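Local coordinates for 3-oxo-glucose-6-phosphate:glutamate aminotransferase (Bacillus subtilis subsp. subtilis, PDB 4K2M), which catalyses the reversible pyridoxal phosphate-dependent transamination of 3-dehydroglucose 6-phosphate with glutamate to kanosamine 6-phosphate, as a homodimer in kanosamine biosynthesis, at residues A[88-93]-A[302-307]; A[101-106]-A[297-302]; A[243-248]-A[257-262]. All blocks are in the same frame, centred on the assembly; numbering follows the deposited sequence. Where two conformers were deposited one is given.

In the fold
All three contacts belong to the aminotransferase part of NtdA, but they differ in place and chemistry. Contacts 1 and 2 lie about 10 Å apart between centres and share helix 299-308. Contact 1 sets that helix against helix 80-93 and is buried, with aliphatic packing and a single bridging water. Contact 2 sets its N-terminal end against the start of helix 103-116, is partly buried, and centres on one asparagine amide taking two weak backbone bonds, flanked by apolar packing. Contact 3, nearest the centre of the chain, is a buried strand pairing held by backbone bonds, with the bound adduct beside it. Met297 and Ala257 join contacts 2 and 3; all three touch the second subunit.

Contact 1 of 3, residues A[88-93]-A[302-307]; sequences NTLTEV and AAIGLE
The flat carboxylate of Glu307 faces helix 80-93 through a water, which donates to its OE2 at 3.0 Å, while OE1 is engaged in a salt bridge with Lys310, so both oxygens are held. The first torsion of Glu307 sets CG anti to the carbonyl carbon, beside the backbone N, and so places it 4.0 Å from Thr89 CG2; the bend at chi2 (-52°) swings only the carboxylate beyond it. The two side chains slide past each other in opposite directions. Thr89 OG1, anti to its backbone N (chi1 -158°), donates to the water at 3.1 Å, while CG2, in the crowded position between N and the carbonyl carbon, is the branch that meets Glu307 CG. The water donates its other hydrogen bond to Ala303 O at 2.8 Å, a helix carbonyl whose own bonds to Leu306 N and Glu307 N are weak. Helices 80-93 and 299-308 pack nearly antiparallel in this aspartate aminotransferase-type fold, their short segments at 151° with axes 9.8 Å apart. The closest CA pair is Thr89 and Ala303, at 7.0 Å. Further toward the C-terminal end of 88-93 the contact turns apolar: Val93 CG2 touches Ala303 CB at 3.7 Å, and Tyr104 of helix 103-116 packs on both residues. Alongside, the branch end CD2 of Leu90 crosses Ile304 obliquely, 4.1 Å from its CG1. Leu90 also packs on Leu90 of the second subunit, which brings this helix pair to the dimer interface.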
loop_
_atom_site.group_PDB
_atom_site.type_symbol
_atom_site.label_atom_id
_atom_site.label_comp_id
_atom_site.label_asym_id
_atom_site.label_seq_id
_atom_site.Cartn_x
_atom_site.Cartn_y
_atom_site.Cartn_z
ATOM N N ASN A 88 -19.672 8.056 6.814
ATOM C CA ASN A 88 -20.690 7.120 7.288
ATOM C C ASN A 88 -20.198 5.677 7.375
ATOM O O ASN A 88 -20.423 5.000 8.380
ATOM C CB ASN A 88 -21.948 7.179 6.410
ATOM C CG ASN A 88 -22.853 8.342 6.766
ATOM O OD1 ASN A 88 -22.859 8.803 7.906
ATOM N ND2 ASN A 88 -23.620 8.825 5.788
ATOM N N THR A 89 -19.539 5.201 6.320
ATOM C CA THR A 89 -19.044 3.827 6.329
ATOM C C THR A 89 -17.882 3.656 7.319
ATOM O O THR A 89 -17.765 2.617 7.970
ATOM C CB THR A 89 -18.681 3.293 4.904
ATOM O OG1 THR A 89 -18.709 1.858 4.908
ATOM C CG2 THR A 89 -17.297 3.759 4.459
ATOM N N LEU A 90 -17.049 4.684 7.457
ATOM C CA LEU A 90 -15.910 4.616 8.368
ATOM C C LEU A 90 -16.375 4.627 9.818
ATOM O O LEU A 90 -15.700 4.106 10.701
ATOM C CB LEU A 90 -14.932 5.759 8.110
ATOM C CG LEU A 90 -14.264 5.682 6.732
ATOM C CD1 LEU A 90 -13.170 6.733 6.590
ATOM C CD2 LEU A 90 -13.718 4.266 6.439
ATOM N N THR A 91 -17.528 5.235 10.064
ATOM C CA THR A 91 -18.116 5.201 11.395
ATOM C C THR A 91 -18.438 3.760 11.793
ATOM O O THR A 91 -18.374 3.394 12.974
ATOM C CB THR A 91 -19.388 6.069 11.448
ATOM O OG1 THR A 91 -19.026 7.437 11.212
ATOM C CG2 THR A 91 -20.046 5.969 12.809
ATOM N N GLU A 92 -18.758 2.934 10.804
ATOM C CA GLU A 92 -19.019 1.510 11.032
ATOM C C GLU A 92 -17.759 0.650 10.960
ATOM O O GLU A 92 -17.619 -0.330 11.706
ATOM C CB GLU A 92 -20.022 0.981 10.006
ATOM C CG GLU A 92 -21.276 1.823 9.863
ATOM C CD GLU A 92 -22.176 1.326 8.741
ATOM O OE1 GLU A 92 -21.849 0.277 8.139
ATOM O OE2 GLU A 92 -23.204 1.982 8.460
ATOM N N VAL A 93 -16.844 0.985 10.053
ATOM C CA VAL A 93 -15.656 0.140 9.886
ATOM C C VAL A 93 -14.630 0.332 11.003
ATOM O O VAL A 93 -14.061 -0.645 11.496
ATOM C CB VAL A 93 -14.977 0.355 8.517
ATOM C CG1 VAL A 93 -13.709 -0.476 8.421
ATOM C CG2 VAL A 93 -15.920 -0.042 7.401
ATOM N N ALA A 302 -11.252 -0.872 0.685
ATOM C CA ALA A 302 -12.331 -1.594 -0.003
ATOM C C ALA A 302 -13.693 -1.079 0.461
ATOM O O ALA A 302 -14.624 -0.950 -0.339
ATOM C CB ALA A 302 -12.201 -3.116 0.204
ATOM N N ALA A 303 -13.823 -0.765 1.749
ATOM C CA ALA A 303 -15.078 -0.197 2.236
ATOM C C ALA A 303 -15.328 1.157 1.583
ATOM O O ALA A 303 -16.453 1.483 1.205
ATOM C CB ALA A 303 -15.058 -0.051 3.771
ATOM N N ILE A 304 -14.274 1.954 1.458
ATOM C CA ILE A 304 -14.393 3.265 0.825
ATOM C C ILE A 304 -14.728 3.081 -0.660
ATOM O O ILE A 304 -15.540 3.821 -1.228
ATOM C CB ILE A 304 -13.084 4.062 0.977
ATOM C CG1 ILE A 304 -12.957 4.581 2.411
ATOM C CG2 ILE A 304 -13.045 5.257 0.010
ATOM C CD1 ILE A 304 -11.608 5.236 2.697
ATOM N N GLY A 305 -14.089 2.096 -1.282
ATOM C CA GLY A 305 -14.314 1.809 -2.691
ATOM C C GLY A 305 -15.752 1.439 -2.981
ATOM O O GLY A 305 -16.306 1.813 -4.025
ATOM N N LEU A 306 -16.371 0.718 -2.049
ATOM C CA LEU A 306 -17.751 0.299 -2.240
ATOM C C LEU A 306 -18.674 1.514 -2.194
ATOM O O LEU A 306 -19.780 1.473 -2.729
ATOM C CB LEU A 306 -18.149 -0.745 -1.198
ATOM C CG LEU A 306 -17.501 -2.099 -1.475
ATOM C CD1 LEU A 306 -17.555 -3.019 -0.267
ATOM C CD2 LEU A 306 -18.175 -2.766 -2.684
ATOM N N GLU A 307 -18.223 2.594 -1.564
ATOM C CA GLU A 307 -19.003 3.836 -1.581
ATOM C C GLU A 307 -18.724 4.638 -2.836
ATOM O O GLU A 307 -19.650 5.070 -3.526
ATOM C CB GLU A 307 -18.699 4.708 -0.361
ATOM C CG GLU A 307 -19.174 4.143 0.955
ATOM C CD GLU A 307 -20.636 3.749 0.928
ATOM O OE1 GLU A 307 -21.464 4.537 0.417
ATOM O OE2 GLU A 307 -20.952 2.634 1.396
HETATM O O HOH W 1 -18.906 0.535 2.165
#

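Contact 2 of 3, residues A[101-106]-A[297-302]; sequences SGPYLE and MDNLQA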
loop_
_atom_site.group_PDB
_atom_site.type_symbol
_atom_site.label_atom_id
_atom_site.label_comp_id
_atom_site.label_asym_id
_atom_site.label_seq_id
_atom_site.Cartn_x
_atom_site.Cartn_y
_atom_site.Cartn_z
ATOM N N SER A 101 -6.740 -6.963 6.553
ATOM C CA SER A 101 -7.641 -8.047 6.185
ATOM C C SER A 101 -9.041 -7.705 6.698
ATOM O O SER A 101 -9.192 -6.994 7.699
ATOM C CB SER A 101 -7.175 -9.370 6.781
ATOM O OG SER A 101 -7.028 -9.251 8.177
ATOM N N GLY A 102 -10.064 -8.194 6.007
ATOM C CA GLY A 102 -11.438 -7.956 6.416
ATOM C C GLY A 102 -12.480 -8.294 5.380
ATOM O O GLY A 102 -12.158 -8.593 4.230
ATOM N N PRO A 103 -13.755 -8.230 5.777
ATOM C CA PRO A 103 -14.870 -8.683 4.933
ATOM C C PRO A 103 -15.174 -7.803 3.728
ATOM O O PRO A 103 -15.731 -8.319 2.757
ATOM C CB PRO A 103 -16.066 -8.672 5.897
ATOM C CG PRO A 103 -15.686 -7.634 6.935
ATOM C CD PRO A 103 -14.208 -7.808 7.116
ATOM N N TYR A 104 -14.846 -6.514 3.779
ATOM C CA TYR A 104 -15.135 -5.630 2.654
ATOM C C TYR A 104 -14.281 -5.964 1.430
ATOM O O TYR A 104 -14.712 -5.755 0.294
ATOM C CB TYR A 104 -14.981 -4.162 3.050
ATOM C CG TYR A 104 -16.009 -3.669 4.050
ATOM C CD1 TYR A 104 -17.239 -3.201 3.627
ATOM C CD2 TYR A 104 -15.736 -3.656 5.417
ATOM C CE1 TYR A 104 -18.179 -2.738 4.527
ATOM C CE2 TYR A 104 -16.670 -3.206 6.323
ATOM C CZ TYR A 104 -17.892 -2.746 5.873
ATOM O OH TYR A 104 -18.826 -2.283 6.776
ATOM N N LEU A 105 -13.079 -6.497 1.657
ATOM C CA LEU A 105 -12.216 -6.953 0.570
ATOM C C LEU A 105 -12.936 -7.915 -0.368
ATOM O O LEU A 105 -13.008 -7.670 -1.568
ATOM C CB LEU A 105 -10.943 -7.621 1.118
ATOM C CG LEU A 105 -9.734 -6.719 1.286
ATOM C CD1 LEU A 105 -8.550 -7.521 1.845
ATOM C CD2 LEU A 105 -9.390 -6.074 -0.062
ATOM N N GLU A 106 -13.477 -9.006 0.178
ATOM C CA GLU A 106 -14.158 -10.006 -0.642
ATOM C C GLU A 106 -15.371 -9.419 -1.365
ATOM O O GLU A 106 -15.640 -9.770 -2.526
ATOM C CB GLU A 106 -14.605 -11.194 0.217
ATOM C CG GLU A 106 -14.843 -12.479 -0.578
ATOM C CD GLU A 106 -15.791 -13.442 0.124
ATOM O OE1 GLU A 106 -15.533 -13.794 1.297
ATOM O OE2 GLU A 106 -16.799 -13.839 -0.500
ATOM N N MET A 297 -5.040 -5.188 -1.201
ATOM C CA MET A 297 -5.723 -3.936 -0.856
ATOM C C MET A 297 -6.130 -3.982 0.616
ATOM O O MET A 297 -6.379 -5.064 1.158
ATOM C CB MET A 297 -6.968 -3.780 -1.738
ATOM C CG MET A 297 -7.782 -2.533 -1.481
ATOM S SD MET A 297 -9.076 -2.498 -2.744
ATOM C CE MET A 297 -9.742 -0.858 -2.518
ATOM N N ASP A 298 -6.178 -2.821 1.270
ATOM C CA ASP A 298 -6.657 -2.739 2.644
ATOM C C ASP A 298 -8.183 -2.800 2.708
ATOM O O ASP A 298 -8.868 -2.207 1.870
ATOM C CB ASP A 298 -6.200 -1.421 3.272
ATOM C CG ASP A 298 -4.718 -1.421 3.605
ATOM O OD1 ASP A 298 -4.164 -2.525 3.767
ATOM O OD2 ASP A 298 -4.129 -0.322 3.688
ATOM N N ASN A 299 -8.699 -3.501 3.716
ATOM C CA ASN A 299 -10.134 -3.578 3.986
ATOM C C ASN A 299 -10.761 -2.195 4.107
ATOM O O ASN A 299 -11.875 -1.956 3.625
ATOM C CB ASN A 299 -10.364 -4.382 5.279
ATOM C CG ASN A 299 -11.837 -4.651 5.559
ATOM O OD1 ASN A 299 -12.514 -5.322 4.775
ATOM N ND2 ASN A 299 -12.326 -4.171 6.700
ATOM N N LEU A 300 -10.056 -1.274 4.761
ATOM C CA LEU A 300 -10.587 0.081 4.921
ATOM C C LEU A 300 -10.818 0.714 3.553
ATOM O O LEU A 300 -11.866 1.322 3.308
ATOM C CB LEU A 300 -9.658 0.950 5.780
ATOM C CG LEU A 300 -10.197 2.363 6.048
ATOM C CD1 LEU A 300 -10.447 2.563 7.527
ATOM C CD2 LEU A 300 -9.238 3.439 5.540
ATOM N N GLN A 301 -9.864 0.538 2.642
ATOM C CA GLN A 301 -10.007 1.121 1.309
ATOM C C GLN A 301 -11.085 0.429 0.489
ATOM O O GLN A 301 -11.744 1.066 -0.337
ATOM C CB GLN A 301 -8.679 1.094 0.531
ATOM C CG GLN A 301 -7.585 1.997 1.097
ATOM C CD GLN A 301 -7.991 3.470 1.212
ATOM O OE1 GLN A 301 -8.860 3.960 0.485
ATOM N NE2 GLN A 301 -7.356 4.180 2.142
ATOM N N ALA A 302 -11.252 -0.872 0.685
ATOM C CA ALA A 302 -12.331 -1.594 -0.003
ATOM C C ALA A 302 -13.693 -1.079 0.461
ATOM O O ALA A 302 -14.624 -0.950 -0.339
ATOM C CB ALA A 302 -12.201 -3.116 0.204
#
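Polar interactions centre on the amide of Asn299. With CG anti to the backbone N (chi1 -173°), the side chain leaves the start of helix 299-308 and points its OD1 at the first turn of helix 103-116. There OD1 receives two weak bonds, one from Tyr104 N at 2.8 Å, bent to 129° at the hydrogen, and a longer one from Leu105 N at 3.4 Å. ND2 donates to Lys98 O, so both ends are engaged and the amide's rotation is set. Gly102 makes the approach possible: lacking a side chain, it lets Asn299 CG come within 3.4 Å of Gly102 CA. OD1 also lies in the plane of the Tyr104 ring at its edge, with the ring and amide planes 44° apart, and ND2 sits near that plane, 3.7 Å from Tyr104 CD2.

Apolar packing flanks this grip. Ala302 CB rests against the Tyr104 backbone, 3.6 Å from Tyr104 O, and 4.1 Å from Tyr104 CB. Deeper in, Leu105 crosses Met297 obliquely, its CD2 at 3.7 Å from Met297 CB, and it also touches Ala123 of strand 120-124.

Ionic and ligand bonds lead outwards to the second subunit. Asp298 OD1 forms a salt bridge with Lys256 of the second subunit. Ser101 OG hydrogen-bonds OP8 of the adduct in the active site of the second subunit, and Ser101 packs on Tyr248 of that subunit. The joined helix starts bring Ser101, a substrate-binding residue, to the dimer interface, consistent with fold type I aminotransferases, whose active sites draw residues from both subunits.

Contact 3 of 3, residues A[243-248]-A[257-262]; sequences LSFNPY and AGAIAT. With O1G (3-deoxy-3-[(E)-({3-hydroxy-2-methyl-5-[(phosphonooxy)methyl]pyridin-4-yl}methylidene)amino]-6-O-phosphono-alpha-D-gluco pyranose), chain C.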
loop_
_atom_site.group_PDB
_atom_site.type_symbol
_atom_site.label_atom_id
_atom_site.label_comp_id
_atom_site.label_asym_id
_atom_site.label_seq_id
_atom_site.Cartn_x
_atom_site.Cartn_y
_atom_site.Cartn_z
ATOM N N LEU A 243 -5.915 -2.952 -12.867
ATOM C CA LEU A 243 -6.595 -1.693 -12.625
ATOM C C LEU A 243 -5.859 -0.926 -11.546
ATOM O O LEU A 243 -5.177 -1.525 -10.720
ATOM C CB LEU A 243 -8.026 -1.941 -12.142
ATOM C CG LEU A 243 -8.961 -2.574 -13.179
ATOM C CD1 LEU A 243 -10.300 -2.932 -12.552
ATOM C CD2 LEU A 243 -9.183 -1.621 -14.351
ATOM N N SER A 244 -6.014 0.400 -11.559
ATOM C CA SER A 244 -5.590 1.256 -10.447
ATOM C C SER A 244 -6.810 1.934 -9.875
ATOM O O SER A 244 -7.712 2.331 -10.633
ATOM C CB SER A 244 -4.646 2.360 -10.915
ATOM O OG SER A 244 -4.416 3.277 -9.852
ATOM N N PHE A 245 -6.844 2.074 -8.550
ATOM C CA PHE A 245 -7.896 2.842 -7.872
ATOM C C PHE A 245 -7.261 4.000 -7.140
ATOM O O PHE A 245 -7.752 4.464 -6.114
ATOM C CB PHE A 245 -8.692 1.964 -6.894
ATOM C CG PHE A 245 -9.236 0.720 -7.528
ATOM C CD1 PHE A 245 -10.000 0.795 -8.688
ATOM C CD2 PHE A 245 -8.941 -0.524 -6.994
ATOM C CE1 PHE A 245 -10.488 -0.367 -9.287
ATOM C CE2 PHE A 245 -9.425 -1.684 -7.581
ATOM C CZ PHE A 245 -10.199 -1.609 -8.726
ATOM N N ASN A 246 -6.145 4.474 -7.674
ATOM C CA ASN A 246 -5.552 5.712 -7.174
ATOM C C ASN A 246 -6.621 6.828 -7.235
ATOM O O ASN A 246 -7.508 6.823 -8.105
ATOM C CB ASN A 246 -4.295 6.019 -8.009
ATOM C CG ASN A 246 -3.899 7.474 -7.982
ATOM O OD1 ASN A 246 -4.446 8.283 -8.736
ATOM N ND2 ASN A 246 -2.914 7.813 -7.140
ATOM N N PRO A 247 -6.575 7.773 -6.296
ATOM C CA PRO A 247 -7.651 8.766 -6.223
ATOM C C PRO A 247 -7.846 9.648 -7.450
ATOM O O PRO A 247 -8.892 10.297 -7.531
ATOM C CB PRO A 247 -7.221 9.649 -5.048
ATOM C CG PRO A 247 -6.431 8.730 -4.188
ATOM C CD PRO A 247 -5.669 7.856 -5.132
ATOM N N TYR A 248 -6.873 9.719 -8.355
ATOM C CA TYR A 248 -7.060 10.529 -9.553
ATOM C C TYR A 248 -7.682 9.738 -10.698
ATOM O O TYR A 248 -7.964 10.304 -11.755
ATOM C CB TYR A 248 -5.742 11.134 -10.030
ATOM C CG TYR A 248 -4.861 11.645 -8.916
ATOM C CD1 TYR A 248 -5.383 12.385 -7.861
ATOM C CD2 TYR A 248 -3.513 11.357 -8.911
ATOM C CE1 TYR A 248 -4.560 12.834 -6.831
ATOM C CE2 TYR A 248 -2.692 11.802 -7.911
ATOM C CZ TYR A 248 -3.209 12.536 -6.876
ATOM O OH TYR A 248 -2.360 12.957 -5.873
ATOM N N ALA A 257 -4.520 1.701 -4.177
ATOM C CA ALA A 257 -5.123 0.386 -4.353
ATOM C C ALA A 257 -5.176 0.064 -5.840
ATOM O O ALA A 257 -5.058 0.961 -6.670
ATOM C CB ALA A 257 -6.548 0.368 -3.758
ATOM N N GLY A 258 -5.365 -1.212 -6.168
ATOM C CA GLY A 258 -5.565 -1.622 -7.552
ATOM C C GLY A 258 -6.195 -3.001 -7.611
ATOM O O GLY A 258 -6.685 -3.505 -6.610
ATOM N N ALA A 259 -6.209 -3.621 -8.784
ATOM C CA ALA A 259 -6.734 -4.979 -8.854
ATOM C C ALA A 259 -6.182 -5.745 -10.020
ATOM O O ALA A 259 -5.776 -5.162 -11.026
ATOM C CB ALA A 259 -8.246 -4.961 -8.926
ATOM N N ILE A 260 -6.195 -7.064 -9.880
ATOM C CA ILE A 260 -5.896 -7.967 -10.981
ATOM C C ILE A 260 -7.185 -8.717 -11.293
ATOM O O ILE A 260 -7.864 -9.182 -10.381
ATOM C CB ILE A 260 -4.854 -8.993 -10.550
ATOM C CG1 ILE A 260 -3.511 -8.312 -10.297
ATOM C CG2 ILE A 260 -4.671 -10.054 -11.634
ATOM C CD1 ILE A 260 -2.503 -9.224 -9.594
ATOM N N ALA A 261 -7.536 -8.837 -12.570
ATOM C CA ALA A 261 -8.719 -9.608 -12.937
ATOM C C ALA A 261 -8.334 -10.672 -13.939
ATOM O O ALA A 261 -7.559 -10.416 -14.856
ATOM C CB ALA A 261 -9.795 -8.705 -13.505
ATOM N N THR A 262 -8.853 -11.882 -13.752
ATOM C CA THR A 262 -8.553 -12.963 -14.689
ATOM C C THR A 262 -9.676 -13.979 -14.672
ATOM O O THR A 262 -10.422 -14.061 -13.693
ATOM C CB THR A 262 -7.193 -13.647 -14.381
ATOM O OG1 THR A 262 -6.894 -14.601 -15.417
ATOM C CG2 THR A 262 -7.223 -14.367 -13.027
HETATM P P O1G C . -0.863 3.093 -9.277
HETATM C C3A O1G C . -0.994 4.656 -14.871
HETATM O O3 O1G C . -1.442 5.886 -15.220
HETATM C C1 O1G C . -0.097 10.294 -12.055
HETATM N "N1'" O1G C . -0.374 2.437 -15.409
HETATM C C2 O1G C . -0.301 9.016 -12.873
HETATM O O2 O1G C . -1.106 9.465 -14.015
HETATM C C9A O1G C . -0.816 3.638 -15.815
HETATM C C2A O1G C . -1.115 3.825 -17.292
HETATM C C3 O1G C . -1.006 7.891 -12.095
HETATM N "N3'" O1G C . -0.854 6.701 -12.951
HETATM O O1 O1G C . -1.337 10.980 -11.817
HETATM C C4 O1G C . -0.416 7.703 -10.683
HETATM O O4 O1G C . -1.483 6.998 -10.017
HETATM C C4A O1G C . -0.716 4.431 -13.535
HETATM C C4B O1G C . -0.870 5.495 -12.522
HETATM C C5 O1G C . -0.341 9.074 -10.011
HETATM O O5 O1G C . 0.463 9.984 -10.772
HETATM C C5A O1G C . -0.254 3.177 -13.143
HETATM C C5T O1G C . 0.113 2.745 -11.714
HETATM C C6 O1G C . 0.401 9.070 -8.704
HETATM C C6A O1G C . -0.086 2.198 -14.111
HETATM O OP1 O1G C . 0.306 2.218 -8.878
HETATM O OP2 O1G C . -2.158 2.645 -8.686
HETATM O OP3 O1G C . -0.537 4.596 -9.116
HETATM O OP4 O1G C . -1.066 2.815 -10.880
HETATM O O6 O1G C . 0.277 10.218 -7.953
HETATM P "P'" O1G C . 0.271 10.152 -6.346
HETATM O OP6 O1G C . -0.953 9.339 -5.978
HETATM O OP7 O1G C . 1.572 9.538 -5.882
HETATM O OP8 O1G C . 0.145 11.630 -5.970
#
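Strands 240-244 and 258-262 are antiparallel neighbours in the mixed seven-stranded sheet of the fold type I pyridoxal phosphate enzymes, joined by the short loop that carries Lys249. Leu243 and Ala259 form a hydrogen-bonded pair, with Leu243 N reaching Ala259 O at 2.9 Å in the carbonyl plane; the return bond from Ala259 N meets Leu243 O from above the carbonyl plane. Phe245 N extends the pairing to Ala257 O at 2.8 Å, nearly straight at 167°. Between them Ser244 faces Gly258 as a non-hydrogen-bonded pair. The Phe245 ring turns back alongside the partner strand, its CE2 3.7 Å from Ala259 CB.

Ser244 OG, anti to its backbone N (chi1 172°), lies on the sheet face opposite Leu243 and Ala259. It donates to the cofactor phosphate oxygen OP2 at 2.6 Å and accepts from Asn246 N at 3.0 Å, closing an ST turn. Asn246 OD1 closes an Asx turn with Tyr248 N at 2.8 Å, while its ND2 makes a weak bond to OP6 of the sugar phosphate at 2.7 Å. Tyr248 OH donates to OP8, which lies in the ring plane at its edge.

The strand end and the turn after it thus bind both phosphates of the external aldimine. Asn246 OD1 is also hydrogen-bonded to Lys249 NZ, which would hold the unattached amine near the adduct, consistent with the usual proton-transfer role of this lysine in transamination.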